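Local coordinates for protein (GYP1P) (Saccharomyces cerevisiae, PDB 1FKM), which stimulates GTP hydrolysis by Ypt/Rab GTPases such as Ypt1 and Ypt7 through its TBC domain, lending an arginine finger and a glutamine finger in trans, at residues I34-R39 with Q153-E158; V250-D255 with M370-A375; A333-K338 with Q356-K361. All blocks are in the same frame, centred on the assembly; numbering follows the deposited sequence. Where two conformers were deposited one is given.

Contact 1: I34-R39 with Q153-E158; sequences IPKIHR and QIDDVE
OD1 of Asp-155 is the polar atom that Lys-36 approaches, with its carbons nearer than its nitrogen: Lys-36 CE and CD each lie 3.6 Å from Asp-155 OD1, whereas Lys-36 NZ stays 4.4 Å from that oxygen. The opposite charges probably still attract each other, though too far apart to pair directly, and the lysine chain crosses the aspartate at about a right angle. CG of Lys-36 sits between the backbone N and the carbonyl carbon (chi1 60°), the chain then runs extended as far as CE, and the bend at chi4 (-65°) turns NZ away from the carboxylate. The same methylenes pass obliquely over Ile-154, where Lys-36 CD comes to 3.8 Å from Ile-154 CG2. On the other branch of that isoleucine, the tip CD1 lies 4.1 Å from Ile-37 CA. The contact joins two connections of the all-helical TBC domain, the turn leading into helix 39-46 and the short 3-10 segment that follows helix 133-145. Ile-154 is buried and also touches Thr-146, while Lys-36, Ile-37 and Asp-155 are exposed. With no hydrogen bond across it, cohesion probably comes mainly from the apolar part of Lys-36 on Ile-154, helped by a solvent-weakened attraction between charges.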
loop_
_atom_site.group_PDB
_atom_site.type_symbol
_atom_site.label_atom_id
_atom_site.label_comp_id
_atom_site.label_asym_id
_atom_site.label_seq_id
_atom_site.Cartn_x
_atom_site.Cartn_y
_atom_site.Cartn_z
ATOM N N ILE A 34 -3.086 -10.499 -9.607
ATOM C CA ILE A 34 -4.222 -10.002 -10.367
ATOM C C ILE A 34 -3.765 -9.374 -11.679
ATOM O O ILE A 34 -2.873 -8.520 -11.681
ATOM C CB ILE A 34 -4.986 -8.927 -9.553
ATOM C CG1 ILE A 34 -5.449 -9.522 -8.218
ATOM C CG2 ILE A 34 -6.179 -8.411 -10.355
ATOM C CD1 ILE A 34 -5.848 -8.468 -7.174
ATOM N N PRO A 35 -4.357 -9.799 -12.813
ATOM C CA PRO A 35 -3.999 -9.251 -14.125
ATOM C C PRO A 35 -4.120 -7.729 -14.024
ATOM O O PRO A 35 -5.090 -7.226 -13.457
ATOM C CB PRO A 35 -5.062 -9.847 -15.042
ATOM C CG PRO A 35 -5.328 -11.189 -14.407
ATOM C CD PRO A 35 -5.393 -10.842 -12.942
ATOM N N LYS A 36 -3.155 -7.001 -14.574
ATOM C CA LYS A 36 -3.186 -5.545 -14.478
ATOM C C LYS A 36 -4.498 -4.894 -14.910
ATOM O O LYS A 36 -4.954 -3.943 -14.277
ATOM C CB LYS A 36 -2.014 -4.927 -15.255
ATOM C CG LYS A 36 -1.975 -5.243 -16.739
ATOM C CD LYS A 36 -0.830 -4.494 -17.411
ATOM C CE LYS A 36 -0.747 -4.786 -18.904
ATOM N NZ LYS A 36 -0.404 -6.209 -19.173
ATOM N N ILE A 37 -5.123 -5.397 -15.966
ATOM C CA ILE A 37 -6.373 -4.795 -16.417
ATOM C C ILE A 37 -7.498 -4.902 -15.372
ATOM O O ILE A 37 -8.417 -4.082 -15.351
ATOM C CB ILE A 37 -6.843 -5.416 -17.754
ATOM C CG1 ILE A 37 -8.022 -4.613 -18.306
ATOM C CG2 ILE A 37 -7.235 -6.878 -17.554
ATOM C CD1 ILE A 37 -8.480 -5.065 -19.673
ATOM N N HIS A 38 -7.409 -5.892 -14.488
ATOM C CA HIS A 38 -8.439 -6.088 -13.465
ATOM C C HIS A 38 -8.153 -5.475 -12.102
ATOM O O HIS A 38 -9.051 -5.390 -11.265
ATOM C CB HIS A 38 -8.706 -7.583 -13.264
ATOM C CG HIS A 38 -9.503 -8.204 -14.365
ATOM N ND1 HIS A 38 -9.040 -9.266 -15.112
ATOM C CD2 HIS A 38 -10.730 -7.908 -14.851
ATOM C CE1 HIS A 38 -9.947 -9.595 -16.013
ATOM N NE2 HIS A 38 -10.983 -8.787 -15.876
ATOM N N ARG A 39 -6.922 -5.041 -11.864
ATOM C CA ARG A 39 -6.600 -4.486 -10.553
ATOM C C ARG A 39 -7.510 -3.396 -9.999
ATOM O O ARG A 39 -7.913 -3.465 -8.839
ATOM C CB ARG A 39 -5.146 -4.006 -10.504
ATOM C CG ARG A 39 -4.153 -5.142 -10.359
ATOM C CD ARG A 39 -2.815 -4.658 -9.805
ATOM N NE ARG A 39 -1.902 -5.774 -9.585
ATOM C CZ ARG A 39 -0.913 -6.113 -10.405
ATOM N NH1 ARG A 39 -0.691 -5.421 -11.516
ATOM N NH2 ARG A 39 -0.144 -7.152 -10.112
ATOM N N GLN A 153 -1.874 0.704 -22.735
ATOM C CA GLN A 153 -0.946 1.731 -22.265
ATOM C C GLN A 153 -0.750 1.748 -20.750
ATOM O O GLN A 153 -0.130 2.660 -20.216
ATOM C CB GLN A 153 -1.411 3.117 -22.724
ATOM C CG GLN A 153 -1.344 3.335 -24.224
ATOM C CD GLN A 153 -1.822 4.719 -24.631
ATOM O OE1 GLN A 153 -1.407 5.723 -24.055
ATOM N NE2 GLN A 153 -2.694 4.777 -25.632
ATOM N N ILE A 154 -1.271 0.739 -20.060
ATOM C CA ILE A 154 -1.146 0.669 -18.608
ATOM C C ILE A 154 0.302 0.698 -18.124
ATOM O O ILE A 154 0.599 1.266 -17.077
ATOM C CB ILE A 154 -1.854 -0.595 -18.063
ATOM C CG1 ILE A 154 -3.366 -0.433 -18.233
ATOM C CG2 ILE A 154 -1.511 -0.810 -16.599
ATOM C CD1 ILE A 154 -4.181 -1.633 -17.781
ATOM N N ASP A 155 1.205 0.102 -18.893
ATOM C CA ASP A 155 2.612 0.071 -18.510
ATOM C C ASP A 155 3.271 1.449 -18.506
ATOM O O ASP A 155 4.389 1.604 -18.015
ATOM C CB ASP A 155 3.391 -0.863 -19.439
ATOM C CG ASP A 155 2.964 -2.312 -19.301
ATOM O OD1 ASP A 155 2.088 -2.598 -18.457
ATOM O OD2 ASP A 155 3.506 -3.167 -20.034
ATOM N N ASP A 156 2.582 2.451 -19.037
ATOM C CA ASP A 156 3.152 3.794 -19.076
ATOM C C ASP A 156 2.477 4.765 -18.115
ATOM O O ASP A 156 2.589 5.986 -18.262
ATOM C CB ASP A 156 3.087 4.342 -20.503
ATOM C CG ASP A 156 3.871 3.489 -21.485
ATOM O OD1 ASP A 156 5.094 3.317 -21.283
ATOM O OD2 ASP A 156 3.265 2.990 -22.457
ATOM N N VAL A 157 1.787 4.226 -17.119
ATOM C CA VAL A 157 1.091 5.068 -16.159
ATOM C C VAL A 157 2.041 5.933 -15.331
ATOM O O VAL A 157 1.663 7.011 -14.872
ATOM C CB VAL A 157 0.212 4.214 -15.210
ATOM C CG1 VAL A 157 1.093 3.357 -14.297
ATOM C CG2 VAL A 157 -0.707 5.114 -14.398
ATOM N N GLU A 158 3.277 5.481 -15.149
ATOM C CA GLU A 158 4.223 6.245 -14.343
ATOM C C GLU A 158 4.912 7.407 -15.053
ATOM O O GLU A 158 5.627 8.180 -14.418
ATOM C CB GLU A 158 5.289 5.317 -13.750
ATOM C CG GLU A 158 4.725 4.160 -12.937
ATOM C CD GLU A 158 5.756 3.544 -12.004
ATOM O OE1 GLU A 158 6.958 3.591 -12.337
ATOM O OE2 GLU A 158 5.365 3.003 -10.944
#

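Contact 2: V250-D255 with M370-A375; sequences VIRMWD and MLLSEA
Leu-372 reaches from helix 365-382 toward Arg-252 and Met-253 of helix 247-261, and its CD1 methyl makes the close approaches. Its CB leaves the helix in the direction of the other segment, and CG stands anti to the carbonyl carbon (chi1 -66°), which carries the branch across to the facing helix. There CD1 lies 4.0 Å from Arg-252 NH1, oblique to the guanidinium, and 4.3 Å from Met-253 CA. CD2, the other methyl, faces the selenomethionine side chain of Met-253 more loosely, 4.9 Å from Met-253 CE. The backbones are nearest at this point too, with Met-253 CA and Leu-372 CA 7.7 Å apart. Helix 247-261 belongs to the TBC domain of this all-helical GAP fragment, and the leucine brings the C-terminal helix of the chain against it. No hydrogen bond joins the two segments. The arginine's polar end is held by other residues: NE forms a salt bridge with Glu-365 at the start of helix 365-382, and NH1 bonds to Thr-256 OG1 one turn along its own helix. A bend at chi2 (61°) in Arg-252 brings its guanidinium closer to Leu-372 than the bond leaving its CA would suggest.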
loop_
_atom_site.group_PDB
_atom_site.type_symbol
_atom_site.label_atom_id
_atom_site.label_comp_id
_atom_site.label_asym_id
_atom_site.label_seq_id
_atom_site.Cartn_x
_atom_site.Cartn_y
_atom_site.Cartn_z
ATOM N N VAL A 250 5.839 -3.717 -5.448
ATOM C CA VAL A 250 4.909 -3.316 -4.393
ATOM C C VAL A 250 3.467 -3.591 -4.837
ATOM O O VAL A 250 2.676 -4.155 -4.084
ATOM C CB VAL A 250 5.069 -1.812 -4.055
ATOM C CG1 VAL A 250 3.946 -1.355 -3.129
ATOM C CG2 VAL A 250 6.426 -1.570 -3.388
ATOM N N ILE A 251 3.136 -3.200 -6.066
ATOM C CA ILE A 251 1.794 -3.419 -6.601
ATOM C C ILE A 251 1.419 -4.899 -6.560
ATOM O O ILE A 251 0.330 -5.264 -6.111
ATOM C CB ILE A 251 1.678 -2.900 -8.061
ATOM C CG1 ILE A 251 1.955 -1.393 -8.103
ATOM C CG2 ILE A 251 0.294 -3.197 -8.620
ATOM C CD1 ILE A 251 1.057 -0.584 -7.205
ATOM N N ARG A 252 2.325 -5.751 -7.023
ATOM C CA ARG A 252 2.078 -7.188 -7.024
ATOM C C ARG A 252 1.891 -7.713 -5.605
ATOM O O ARG A 252 1.019 -8.542 -5.352
ATOM C CB ARG A 252 3.228 -7.926 -7.713
ATOM C CG ARG A 252 3.162 -9.440 -7.574
ATOM C CD ARG A 252 1.904 -10.044 -8.192
ATOM N NE ARG A 252 1.879 -11.486 -7.957
ATOM C CZ ARG A 252 1.515 -12.051 -6.811
ATOM N NH1 ARG A 252 1.122 -11.296 -5.790
ATOM N NH2 ARG A 252 1.585 -13.366 -6.669
HETATM N N MSE A 253 2.710 -7.232 -4.681
HETATM C CA MSE A 253 2.602 -7.645 -3.280
HETATM C C MSE A 253 1.226 -7.309 -2.725
HETATM O O MSE A 253 0.630 -8.095 -1.977
HETATM C CB MSE A 253 3.632 -6.917 -2.418
HETATM C CG MSE A 253 5.065 -7.300 -2.658
HETATM SE SE MSE A 253 6.212 -6.238 -1.521
HETATM C CE MSE A 253 5.522 -6.809 0.193
ATOM N N TRP A 254 0.731 -6.124 -3.069
ATOM C CA TRP A 254 -0.580 -5.706 -2.578
ATOM C C TRP A 254 -1.737 -6.588 -3.046
ATOM O O TRP A 254 -2.756 -6.667 -2.362
ATOM C CB TRP A 254 -0.822 -4.228 -2.912
ATOM C CG TRP A 254 -0.094 -3.320 -1.945
ATOM C CD1 TRP A 254 1.124 -3.554 -1.364
ATOM C CD2 TRP A 254 -0.527 -2.042 -1.457
ATOM N NE1 TRP A 254 1.473 -2.506 -0.547
ATOM C CE2 TRP A 254 0.480 -1.563 -0.587
ATOM C CE3 TRP A 254 -1.667 -1.254 -1.672
ATOM C CZ2 TRP A 254 0.380 -0.329 0.072
ATOM C CZ3 TRP A 254 -1.764 -0.025 -1.015
ATOM C CH2 TRP A 254 -0.745 0.420 -0.155
ATOM N N ASP A 255 -1.593 -7.256 -4.189
ATOM C CA ASP A 255 -2.656 -8.159 -4.652
ATOM C C ASP A 255 -2.840 -9.198 -3.545
ATOM O O ASP A 255 -3.964 -9.555 -3.173
ATOM C CB ASP A 255 -2.267 -8.941 -5.918
ATOM C CG ASP A 255 -2.096 -8.073 -7.149
ATOM O OD1 ASP A 255 -2.603 -6.934 -7.192
ATOM O OD2 ASP A 255 -1.449 -8.567 -8.102
HETATM N N MSE A 370 7.601 -16.138 -3.938
HETATM C CA MSE A 370 8.284 -17.027 -2.998
HETATM C C MSE A 370 8.258 -16.453 -1.581
HETATM O O MSE A 370 8.010 -17.174 -0.611
HETATM C CB MSE A 370 9.738 -17.241 -3.434
HETATM C CG MSE A 370 10.496 -18.269 -2.605
HETATM SE SE MSE A 370 12.294 -18.590 -3.270
HETATM C CE MSE A 370 11.837 -19.015 -5.104
ATOM N N LEU A 371 8.520 -15.155 -1.469
ATOM C CA LEU A 371 8.523 -14.477 -0.173
ATOM C C LEU A 371 7.143 -14.540 0.486
ATOM O O LEU A 371 7.010 -14.900 1.658
ATOM C CB LEU A 371 8.939 -13.011 -0.350
ATOM C CG LEU A 371 8.865 -12.096 0.878
ATOM C CD1 LEU A 371 9.825 -12.582 1.950
ATOM C CD2 LEU A 371 9.215 -10.674 0.475
ATOM N N LEU A 372 6.118 -14.196 -0.279
ATOM C CA LEU A 372 4.755 -14.200 0.231
ATOM C C LEU A 372 4.313 -15.598 0.657
ATOM O O LEU A 372 3.714 -15.766 1.716
ATOM C CB LEU A 372 3.804 -13.646 -0.836
ATOM C CG LEU A 372 4.015 -12.166 -1.182
ATOM C CD1 LEU A 372 3.243 -11.814 -2.456
ATOM C CD2 LEU A 372 3.568 -11.290 -0.005
ATOM N N SER A 373 4.611 -16.592 -0.175
ATOM C CA SER A 373 4.246 -17.975 0.124
ATOM C C SER A 373 4.891 -18.427 1.433
ATOM O O SER A 373 4.253 -19.085 2.259
ATOM C CB SER A 373 4.692 -18.895 -1.018
ATOM O OG SER A 373 4.350 -20.242 -0.747
ATOM N N GLU A 374 6.156 -18.068 1.614
ATOM C CA GLU A 374 6.893 -18.430 2.818
ATOM C C GLU A 374 6.268 -17.761 4.043
ATOM O O GLU A 374 6.011 -18.410 5.059
ATOM C CB GLU A 374 8.364 -18.018 2.668
ATOM C CG GLU A 374 9.238 -18.345 3.867
ATOM C CD GLU A 374 10.723 -18.248 3.545
ATOM O OE1 GLU A 374 11.145 -17.209 2.995
ATOM O OE2 GLU A 374 11.467 -19.210 3.847
ATOM N N ALA A 375 6.009 -16.462 3.946
ATOM C CA ALA A 375 5.396 -15.739 5.056
ATOM C C ALA A 375 4.045 -16.353 5.414
ATOM O O ALA A 375 3.660 -16.386 6.586
ATOM C CB ALA A 375 5.214 -14.254 4.692
#

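Contact 3: A333-K338 with Q356-K361; sequences AAFLIK and QNPPTK
Phe-335 and Pro-358 make the closest approach of this contact, Phe-335 CZ lying 3.7 Å from Pro-358 CB. The proline comes to the far end of the ring obliquely, and its CG is 3.9 Å from the same CZ. Thr-360 arrives differently: its CG2 methyl lies at the ring edge, in the plane, 3.8 Å from Phe-335 CE1 and 3.9 Å from Phe-335 CZ. With CG anti to the backbone N (chi1 -177°), the phenyl group projects from helix 324-338 to the loop, and both partners cross it at about a right angle. That loop links helix 348-355 to helix 365-382, and Pro-359, at its bend, is the centre of an inverse gamma turn; Pro-358 and Thr-360 on either side of it in sequence both direct their side chains to the one ring. Trp-236 and Trp-339 meet the phenyl edge-to-face, and Phe-245 packs on it as well, making it part of an aromatic cluster in the C-terminal half of this helical domain. Replacing Phe-335 by an alanine would probably open a gap beside Pro-358 and the methyl of Thr-360 and deprive the neighbouring tryptophans of an edge-to-face partner. Thr-360 is buried, and its hydroxyl, placed between the backbone N and the carbonyl carbon (chi1 61°), hydrogen-bonds to the carbonyl oxygen of Glu-244. The outer side is looser: Pro-359 and Lys-338 are both exposed, and neither side chain touches the other segment.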
loop_
_atom_site.group_PDB
_atom_site.type_symbol
_atom_site.label_atom_id
_atom_site.label_comp_id
_atom_site.label_asym_id
_atom_site.label_seq_id
_atom_site.Cartn_x
_atom_site.Cartn_y
_atom_site.Cartn_z
ATOM N N ALA A 333 9.763 -10.785 8.454
ATOM C CA ALA A 333 10.656 -11.794 9.018
ATOM C C ALA A 333 11.258 -12.651 7.899
ATOM O O ALA A 333 12.463 -12.906 7.885
ATOM C CB ALA A 333 9.892 -12.676 10.012
ATOM N N ALA A 334 10.424 -13.087 6.959
ATOM C CA ALA A 334 10.902 -13.911 5.851
ATOM C C ALA A 334 11.864 -13.122 4.964
ATOM O O ALA A 334 12.842 -13.672 4.450
ATOM C CB ALA A 334 9.719 -14.427 5.027
ATOM N N PHE A 335 11.584 -11.832 4.792
ATOM C CA PHE A 335 12.417 -10.947 3.981
ATOM C C PHE A 335 13.803 -10.853 4.618
ATOM O O PHE A 335 14.824 -11.063 3.953
ATOM C CB PHE A 335 11.776 -9.553 3.909
ATOM C CG PHE A 335 12.520 -8.572 3.033
ATOM C CD1 PHE A 335 12.777 -8.862 1.695
ATOM C CD2 PHE A 335 12.913 -7.336 3.534
ATOM C CE1 PHE A 335 13.412 -7.925 0.867
ATOM C CE2 PHE A 335 13.546 -6.396 2.713
ATOM C CZ PHE A 335 13.791 -6.696 1.379
ATOM N N LEU A 336 13.824 -10.542 5.911
ATOM C CA LEU A 336 15.072 -10.420 6.654
ATOM C C LEU A 336 15.869 -11.718 6.656
ATOM O O LEU A 336 17.060 -11.717 6.354
ATOM C CB LEU A 336 14.792 -10.011 8.102
ATOM C CG LEU A 336 16.018 -9.868 9.016
ATOM C CD1 LEU A 336 16.954 -8.778 8.475
ATOM C CD2 LEU A 336 15.560 -9.523 10.421
ATOM N N ILE A 337 15.209 -12.818 7.009
ATOM C CA ILE A 337 15.870 -14.117 7.082
ATOM C C ILE A 337 16.523 -14.517 5.764
ATOM O O ILE A 337 17.499 -15.266 5.750
ATOM C CB ILE A 337 14.878 -15.221 7.529
ATOM C CG1 ILE A 337 14.347 -14.905 8.931
ATOM C CG2 ILE A 337 15.563 -16.583 7.535
ATOM C CD1 ILE A 337 15.417 -14.737 9.983
ATOM N N LYS A 338 15.991 -14.014 4.657
ATOM C CA LYS A 338 16.555 -14.334 3.356
ATOM C C LYS A 338 18.006 -13.854 3.274
ATOM O O LYS A 338 18.832 -14.465 2.592
ATOM C CB LYS A 338 15.733 -13.679 2.244
ATOM C CG LYS A 338 16.271 -13.938 0.847
ATOM C CD LYS A 338 15.374 -13.327 -0.216
ATOM C CE LYS A 338 15.947 -13.543 -1.613
ATOM N NZ LYS A 338 16.110 -14.988 -1.935
ATOM N N GLN A 356 18.660 -0.960 4.575
ATOM C CA GLN A 356 17.934 0.235 4.155
ATOM C C GLN A 356 18.086 0.374 2.643
ATOM O O GLN A 356 17.552 1.297 2.035
ATOM C CB GLN A 356 18.481 1.489 4.848
ATOM C CG GLN A 356 18.405 1.443 6.370
ATOM C CD GLN A 356 18.884 2.732 7.018
ATOM O OE1 GLN A 356 19.860 3.334 6.575
ATOM N NE2 GLN A 356 18.206 3.151 8.078
ATOM N N ASN A 357 18.824 -0.556 2.042
ATOM C CA ASN A 357 19.043 -0.555 0.599
ATOM C C ASN A 357 19.195 -1.989 0.087
ATOM O O ASN A 357 20.185 -2.321 -0.563
ATOM C CB ASN A 357 20.300 0.250 0.262
ATOM C CG ASN A 357 20.201 1.696 0.703
ATOM O OD1 ASN A 357 19.395 2.463 0.175
ATOM N ND2 ASN A 357 21.017 2.075 1.682
ATOM N N PRO A 358 18.207 -2.856 0.374
ATOM C CA PRO A 358 18.225 -4.261 -0.050
ATOM C C PRO A 358 18.332 -4.402 -1.568
ATOM O O PRO A 358 17.769 -3.602 -2.308
ATOM C CB PRO A 358 16.891 -4.800 0.465
ATOM C CG PRO A 358 16.552 -3.890 1.598
ATOM C CD PRO A 358 16.950 -2.545 1.073
ATOM N N PRO A 359 19.053 -5.429 -2.045
ATOM C CA PRO A 359 19.235 -5.680 -3.480
ATOM C C PRO A 359 18.005 -6.347 -4.095
ATOM O O PRO A 359 18.046 -7.513 -4.487
ATOM C CB PRO A 359 20.462 -6.584 -3.509
ATOM C CG PRO A 359 20.271 -7.405 -2.262
ATOM C CD PRO A 359 19.857 -6.369 -1.241
ATOM N N THR A 360 16.912 -5.593 -4.181
ATOM C CA THR A 360 15.650 -6.104 -4.715
ATOM C C THR A 360 15.291 -5.464 -6.054
ATOM O O THR A 360 14.198 -5.680 -6.583
ATOM C CB THR A 360 14.504 -5.805 -3.745
ATOM O OG1 THR A 360 14.383 -4.383 -3.593
ATOM C CG2 THR A 360 14.781 -6.433 -2.383
ATOM N N LYS A 361 16.217 -4.676 -6.587
ATOM C CA LYS A 361 16.014 -3.972 -7.846
ATOM C C LYS A 361 15.547 -4.861 -8.995
ATOM O O LYS A 361 14.661 -4.479 -9.765
ATOM C CB LYS A 361 17.308 -3.260 -8.241
ATOM C CG LYS A 361 17.194 -2.371 -9.464
ATOM C CD LYS A 361 18.450 -1.527 -9.651
ATOM C CE LYS A 361 18.605 -0.477 -8.548
ATOM N NZ LYS A 361 18.792 -1.058 -7.187
#

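Contacts 2 and 3 are buried, whereas contact 1 lies partly at the surface and is the one in which opposite charges face each other. Contact 1 joins two connecting segments; contact 2 joins two helices through a leucine methyl beside an arginine and a selenomethionine, and contact 3 a helix to a loop through an aromatic ring against a proline and a threonine methyl. Contact 1 touches contact 2 through polar groups: Arg-39 NE forms a salt bridge of 2.7 Å with Asp-255 OD1. Contacts 2 and 3 meet by packing instead, Leu-371 CD1 lying 3.6 Å from Ala-334 CB, and contact 3 is nested within the chain loop that contact 2 closes. Contacts 1 and 3 do not touch.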